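Local coordinates for protein aldehyde dehydrogenase (Burkholderia cenocepacia, PDB 4O6R) that probably oxidises aldehydes to carboxylic acids with NAD(P)+ as the electron acceptor, and holds an AMP molecule in its nucleotide pocket, at residues I263-A268 and D405-I410; A304-F309 and V398-S403. All coordinates share one frame; numbering follows the deposited sequence.

Contact 1 (I263-A268 and D405-I410); sequences IVFDDA and DEALAI
In the parallel core of the catalytic domain of the aldehyde dehydrogenase fold, the end of strand 261-264 is covered by helix 404-411 where Ile263 and Phe265 close on Ala407. The contact is small, 106 Å² over both sides, and essentially apolar. Ala407 meets both with its methyl: CB sits 4.0 Å from Ile263 CG2 and 4.2 Å from Phe265 CZ. Ile263 offers its own methyl because CG2 stands anti to the backbone N while CG1 lies beside it (chi1 -52°). Its longer branch ends with CD1 4.1 Å from Ala407 O. Phe265 lies just past the strand, as first residue of the type I turn that runs to Ala268 and is closed by the bond from Ala268 N to Phe265 O at 3.1 Å. With CG beside its own backbone N (chi1 -74°), the ring extends back toward the helix, and the alanine methyl meets CZ obliquely. The nearest CA atoms, those of Ile263 and Ala407, are 7.2 Å apart. Phe401, the last residue of strand 395-401, packs on both Ile263 and Ala407 and meets the Phe265 ring edge-to-face, while Met433 of helix 427-436 touches Ile263 and Phe265. Beyond the turn, Asp267 fastens the loop through OD1 to Thr424 OG1 and through its carbonyl O to Asn425 ND2. All three touching residues are buried, and with the methyl of Ala407 as the main contribution of the helix, the helix probably rests on the strand through close packing and exclusion of water, while the backbone bonds of Ile263 to Gly421 and Trp423 and the polar ties of Asp267 secure the strand and its turn within the sheet.

Contact 2 (A304-F309 and V398-S403); sequences AFLERF and VLRFGS
Arg400 NH2 is paired with Asp303 OD1, one residue before the segment 304-309, and lies 3.8 Å from Leu306 CD1, which approaches the guanidinium obliquely. Two more salt bridges hold the same group: NE to Glu378 OE2 and NH1 to Glu299 OE2. The three carboxylates around it probably limit the rotation of the guanidinium and stabilise its positive charge. The arginine reaches them through a chain extended from CG to NE, its CG beside the backbone N (chi1 -62°). Deeper in, Leu306 and Val398 meet tip to tip: Leu306 CD2 is 4.0 Å from Val398 CG2, and also 4.1 Å from Val398 CG1, so one leucine methyl rests against both valine branches. Leu297 of strand 294-298 touches Leu306 and Val398 alike, and Ile376 of strand 375-378 packs on Val398. The segment 398-403 then leaves the strand, and Ser403 OG caps the next helix by accepting from Glu406 N. An apolar join beside a cluster of salt bridges, with helix 302-315 packed on strand 395-401, is the helix-on-sheet layering of an alpha/beta domain, here that of the aldehyde dehydrogenase catalytic domain.

Overall arrangement
Following the chain from the N terminus, the first segment reached is the end of strand 261-264 with its turn; helix 270-282, strand 294-298 and helix 302-315 come next. The chain returns much later along strand 395-401, where contact 2 closes a loop on helix 302-315, and passes directly into helix 404-411, where contact 1 closes the longer loop; contact 2 is therefore nested inside contact 1. Their centres lie 10 Å apart, and both reach the same seven-stranded sheet, in which strand 294-298 runs between strands 261-264 and 395-401. Leu399, from segment 398-403, joins them by packing on Ile410 of helix 404-411. Both lie away from the AMP site.

Contact 1 (I263-A268 and D405-I410)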
loop_
_atom_site.group_PDB
_atom_site.type_symbol
_atom_site.label_atom_id
_atom_site.label_comp_id
_atom_site.label_asym_id
_atom_site.label_seq_id
_atom_site.Cartn_x
_atom_site.Cartn_y
_atom_site.Cartn_z
ATOM N N ILE A 263 15.797 15.378 24.827
ATOM C CA ILE A 263 15.810 16.821 24.966
ATOM C C ILE A 263 14.608 17.259 25.807
ATOM O O ILE A 263 13.476 16.887 25.517
ATOM C CB ILE A 263 15.720 17.518 23.581
ATOM C CG1 ILE A 263 16.771 16.984 22.613
ATOM C CG2 ILE A 263 15.853 19.027 23.719
ATOM C CD1 ILE A 263 16.543 17.357 21.156
ATOM N N VAL A 264 14.859 18.044 26.846
ATOM C CA VAL A 264 13.806 18.534 27.701
ATOM C C VAL A 264 13.713 20.050 27.564
ATOM O O VAL A 264 14.607 20.810 27.977
ATOM C CB VAL A 264 14.037 18.110 29.164
ATOM C CG1 VAL A 264 12.911 18.572 30.075
ATOM C CG2 VAL A 264 14.215 16.602 29.229
ATOM N N PHE A 265 12.596 20.486 27.010
ATOM C CA PHE A 265 12.313 21.892 26.851
ATOM C C PHE A 265 11.717 22.509 28.120
ATOM O O PHE A 265 11.277 21.811 29.038
ATOM C CB PHE A 265 11.406 22.114 25.643
ATOM C CG PHE A 265 12.113 21.963 24.342
ATOM C CD1 PHE A 265 12.787 23.037 23.775
ATOM C CD2 PHE A 265 12.148 20.737 23.696
ATOM C CE1 PHE A 265 13.478 22.878 22.578
ATOM C CE2 PHE A 265 12.814 20.575 22.497
ATOM C CZ PHE A 265 13.494 21.646 21.934
ATOM N N ASP A 266 11.700 23.835 28.169
ATOM C CA ASP A 266 11.310 24.511 29.417
ATOM C C ASP A 266 9.810 24.433 29.685
ATOM O O ASP A 266 9.365 24.734 30.795
ATOM C CB ASP A 266 11.870 25.951 29.519
ATOM C CG ASP A 266 11.267 26.904 28.543
ATOM O OD1 ASP A 266 10.802 26.506 27.475
ATOM O OD2 ASP A 266 11.230 28.095 28.861
ATOM N N ASP A 267 9.041 23.986 28.698
ATOM C CA ASP A 267 7.617 23.805 28.891
ATOM C C ASP A 267 7.236 22.301 29.085
ATOM O O ASP A 267 6.070 21.933 29.029
ATOM C CB ASP A 267 6.876 24.428 27.713
ATOM C CG ASP A 267 6.983 23.587 26.465
ATOM O OD1 ASP A 267 8.017 22.892 26.324
ATOM O OD2 ASP A 267 6.031 23.581 25.660
ATOM N N ALA A 268 8.229 21.432 29.294
ATOM C CA ALA A 268 7.975 20.013 29.490
ATOM C C ALA A 268 7.239 19.780 30.829
ATOM O O ALA A 268 7.370 20.569 31.774
ATOM C CB ALA A 268 9.283 19.253 29.495
ATOM N N ASP A 405 17.175 25.998 18.228
ATOM C CA ASP A 405 18.256 25.740 17.265
ATOM C C ASP A 405 19.496 25.141 17.944
ATOM O O ASP A 405 20.109 24.254 17.386
ATOM C CB ASP A 405 18.685 26.995 16.516
ATOM C CG ASP A 405 17.627 27.524 15.590
ATOM O OD1 ASP A 405 16.776 26.778 15.081
ATOM O OD2 ASP A 405 17.674 28.728 15.362
ATOM N N GLU A 406 19.857 25.620 19.137
ATOM C CA GLU A 406 20.962 25.014 19.879
ATOM C C GLU A 406 20.655 23.567 20.265
ATOM O O GLU A 406 21.539 22.716 20.210
ATOM C CB GLU A 406 21.366 25.813 21.146
ATOM C CG GLU A 406 22.676 25.288 21.751
ATOM C CD GLU A 406 23.135 25.975 23.036
ATOM O OE1 GLU A 406 22.356 26.679 23.668
ATOM O OE2 GLU A 406 24.290 25.793 23.437
ATOM N N ALA A 407 19.419 23.291 20.673
ATOM C CA ALA A 407 19.043 21.918 21.022
ATOM C C ALA A 407 19.178 20.984 19.837
ATOM O O ALA A 407 19.642 19.852 19.995
ATOM C CB ALA A 407 17.638 21.858 21.575
ATOM N N LEU A 408 18.799 21.490 18.661
ATOM C CA LEU A 408 18.886 20.737 17.421
ATOM C C LEU A 408 20.328 20.510 17.042
ATOM O O LEU A 408 20.704 19.406 16.659
ATOM C CB LEU A 408 18.214 21.494 16.274
ATOM C CG LEU A 408 18.245 20.800 14.920
ATOM C CD1 LEU A 408 17.515 19.456 15.061
ATOM C CD2 LEU A 408 17.590 21.728 13.911
ATOM N N ALA A 409 21.132 21.566 17.140
ATOM C CA ALA A 409 22.549 21.459 16.814
ATOM C C ALA A 409 23.203 20.403 17.714
ATOM O O ALA A 409 23.935 19.537 17.229
ATOM C CB ALA A 409 23.253 22.817 16.915
ATOM N N ILE A 410 22.924 20.443 19.005
ATOM C CA ILE A 410 23.456 19.431 19.920
ATOM C C ILE A 410 22.971 18.029 19.516
ATOM O O ILE A 410 23.775 17.107 19.398
ATOM C CB ILE A 410 23.093 19.739 21.387
ATOM C CG1 ILE A 410 23.819 20.992 21.850
ATOM C CG2 ILE A 410 23.428 18.588 22.315
ATOM C CD1 ILE A 410 23.272 21.593 23.140
#

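Contact 2 (A304-F309 and V398-S403)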
loop_
_atom_site.group_PDB
_atom_site.type_symbol
_atom_site.label_atom_id
_atom_site.label_comp_id
_atom_site.label_asym_id
_atom_site.label_seq_id
_atom_site.Cartn_x
_atom_site.Cartn_y
_atom_site.Cartn_z
ATOM N N ALA A 304 16.658 22.410 38.252
ATOM C CA ALA A 304 15.472 21.812 38.841
ATOM C C ALA A 304 15.323 20.324 38.467
ATOM O O ALA A 304 15.166 19.461 39.350
ATOM C CB ALA A 304 14.238 22.579 38.395
ATOM N N PHE A 305 15.416 20.047 37.175
ATOM C CA PHE A 305 15.362 18.702 36.651
ATOM C C PHE A 305 16.436 17.808 37.288
ATOM O O PHE A 305 16.144 16.715 37.774
ATOM C CB PHE A 305 15.575 18.749 35.159
ATOM C CG PHE A 305 15.309 17.434 34.468
ATOM C CD1 PHE A 305 16.223 16.395 34.552
ATOM C CD2 PHE A 305 14.149 17.253 33.724
ATOM C CE1 PHE A 305 15.984 15.185 33.922
ATOM C CE2 PHE A 305 13.909 16.048 33.106
ATOM C CZ PHE A 305 14.821 15.022 33.191
ATOM N N LEU A 306 17.674 18.293 37.297
ATOM C CA LEU A 306 18.774 17.489 37.789
ATOM C C LEU A 306 18.650 17.184 39.266
ATOM O O LEU A 306 18.961 16.089 39.680
ATOM C CB LEU A 306 20.106 18.151 37.477
ATOM C CG LEU A 306 20.487 18.154 35.989
ATOM C CD1 LEU A 306 21.672 19.068 35.745
ATOM C CD2 LEU A 306 20.787 16.730 35.497
ATOM N N GLU A 307 18.185 18.130 40.072
ATOM C CA GLU A 307 18.067 17.844 41.486
ATOM C C GLU A 307 17.133 16.662 41.723
ATOM O O GLU A 307 17.426 15.767 42.551
ATOM C CB GLU A 307 17.610 19.072 42.263
ATOM C CG GLU A 307 17.669 18.879 43.761
ATOM C CD GLU A 307 17.265 20.128 44.518
ATOM O OE1 GLU A 307 16.787 21.092 43.867
ATOM O OE2 GLU A 307 17.404 20.137 45.763
ATOM N N ARG A 308 16.018 16.636 41.000
ATOM C CA ARG A 308 15.080 15.540 41.141
ATOM C C ARG A 308 15.588 14.242 40.467
ATOM O O ARG A 308 15.456 13.164 41.011
ATOM C CB ARG A 308 13.713 15.950 40.578
ATOM C CG ARG A 308 13.043 16.994 41.468
ATOM C CD ARG A 308 11.978 17.752 40.727
ATOM N NE ARG A 308 10.825 16.895 40.465
ATOM C CZ ARG A 308 9.725 17.285 39.830
ATOM N NH1 ARG A 308 9.627 18.498 39.311
ATOM N NH2 ARG A 308 8.750 16.430 39.654
ATOM N N PHE A 309 16.168 14.383 39.294
ATOM C CA PHE A 309 16.681 13.253 38.514
ATOM C C PHE A 309 17.849 12.541 39.196
ATOM O O PHE A 309 17.887 11.296 39.236
ATOM C CB PHE A 309 17.094 13.754 37.132
ATOM C CG PHE A 309 17.621 12.691 36.208
ATOM C CD1 PHE A 309 16.851 11.614 35.853
ATOM C CD2 PHE A 309 18.866 12.815 35.665
ATOM C CE1 PHE A 309 17.334 10.635 34.995
ATOM C CE2 PHE A 309 19.360 11.863 34.781
ATOM C CZ PHE A 309 18.608 10.770 34.459
ATOM N N VAL A 398 24.957 14.972 30.454
ATOM C CA VAL A 398 24.061 16.112 30.466
ATOM C C VAL A 398 24.703 17.287 29.782
ATOM O O VAL A 398 25.873 17.631 30.063
ATOM C CB VAL A 398 23.697 16.537 31.883
ATOM C CG1 VAL A 398 22.592 17.595 31.865
ATOM C CG2 VAL A 398 23.259 15.343 32.698
ATOM N N LEU A 399 23.901 17.922 28.928
ATOM C CA LEU A 399 24.261 19.125 28.208
ATOM C C LEU A 399 23.088 20.113 28.343
ATOM O O LEU A 399 21.942 19.690 28.520
ATOM C CB LEU A 399 24.475 18.792 26.729
ATOM C CG LEU A 399 25.609 17.812 26.391
ATOM C CD1 LEU A 399 25.447 17.216 25.017
ATOM C CD2 LEU A 399 26.941 18.504 26.538
ATOM N N ARG A 400 23.374 21.410 28.288
ATOM C CA ARG A 400 22.349 22.432 28.411
ATOM C C ARG A 400 22.254 23.258 27.125
ATOM O O ARG A 400 23.222 23.341 26.373
ATOM C CB ARG A 400 22.672 23.367 29.589
ATOM C CG ARG A 400 22.707 22.634 30.914
ATOM C CD ARG A 400 22.990 23.580 32.048
ATOM N NE ARG A 400 23.224 22.878 33.290
ATOM C CZ ARG A 400 22.851 23.340 34.472
ATOM N NH1 ARG A 400 22.198 24.494 34.572
ATOM N NH2 ARG A 400 23.092 22.610 35.550
ATOM N N PHE A 401 21.095 23.874 26.913
ATOM C CA PHE A 401 20.851 24.729 25.755
ATOM C C PHE A 401 19.898 25.844 26.075
ATOM O O PHE A 401 19.212 25.811 27.097
ATOM C CB PHE A 401 20.285 23.908 24.585
ATOM C CG PHE A 401 18.862 23.426 24.794
ATOM C CD1 PHE A 401 18.610 22.277 25.529
ATOM C CD2 PHE A 401 17.776 24.136 24.293
ATOM C CE1 PHE A 401 17.312 21.815 25.719
ATOM C CE2 PHE A 401 16.481 23.682 24.471
ATOM C CZ PHE A 401 16.246 22.516 25.190
ATOM N N GLY A 402 19.854 26.826 25.175
ATOM C CA GLY A 402 19.055 28.031 25.363
ATOM C C GLY A 402 18.068 28.424 24.269
ATOM O O GLY A 402 17.234 29.284 24.530
ATOM N N SER A 403 18.226 27.895 23.039
ATOM C CA SER A 403 17.298 28.103 21.925
ATOM C C SER A 403 16.987 26.737 21.287
ATOM O O SER A 403 17.749 25.809 21.443
ATOM C CB SER A 403 17.964 28.999 20.899
ATOM O OG SER A 403 19.068 28.311 20.341
#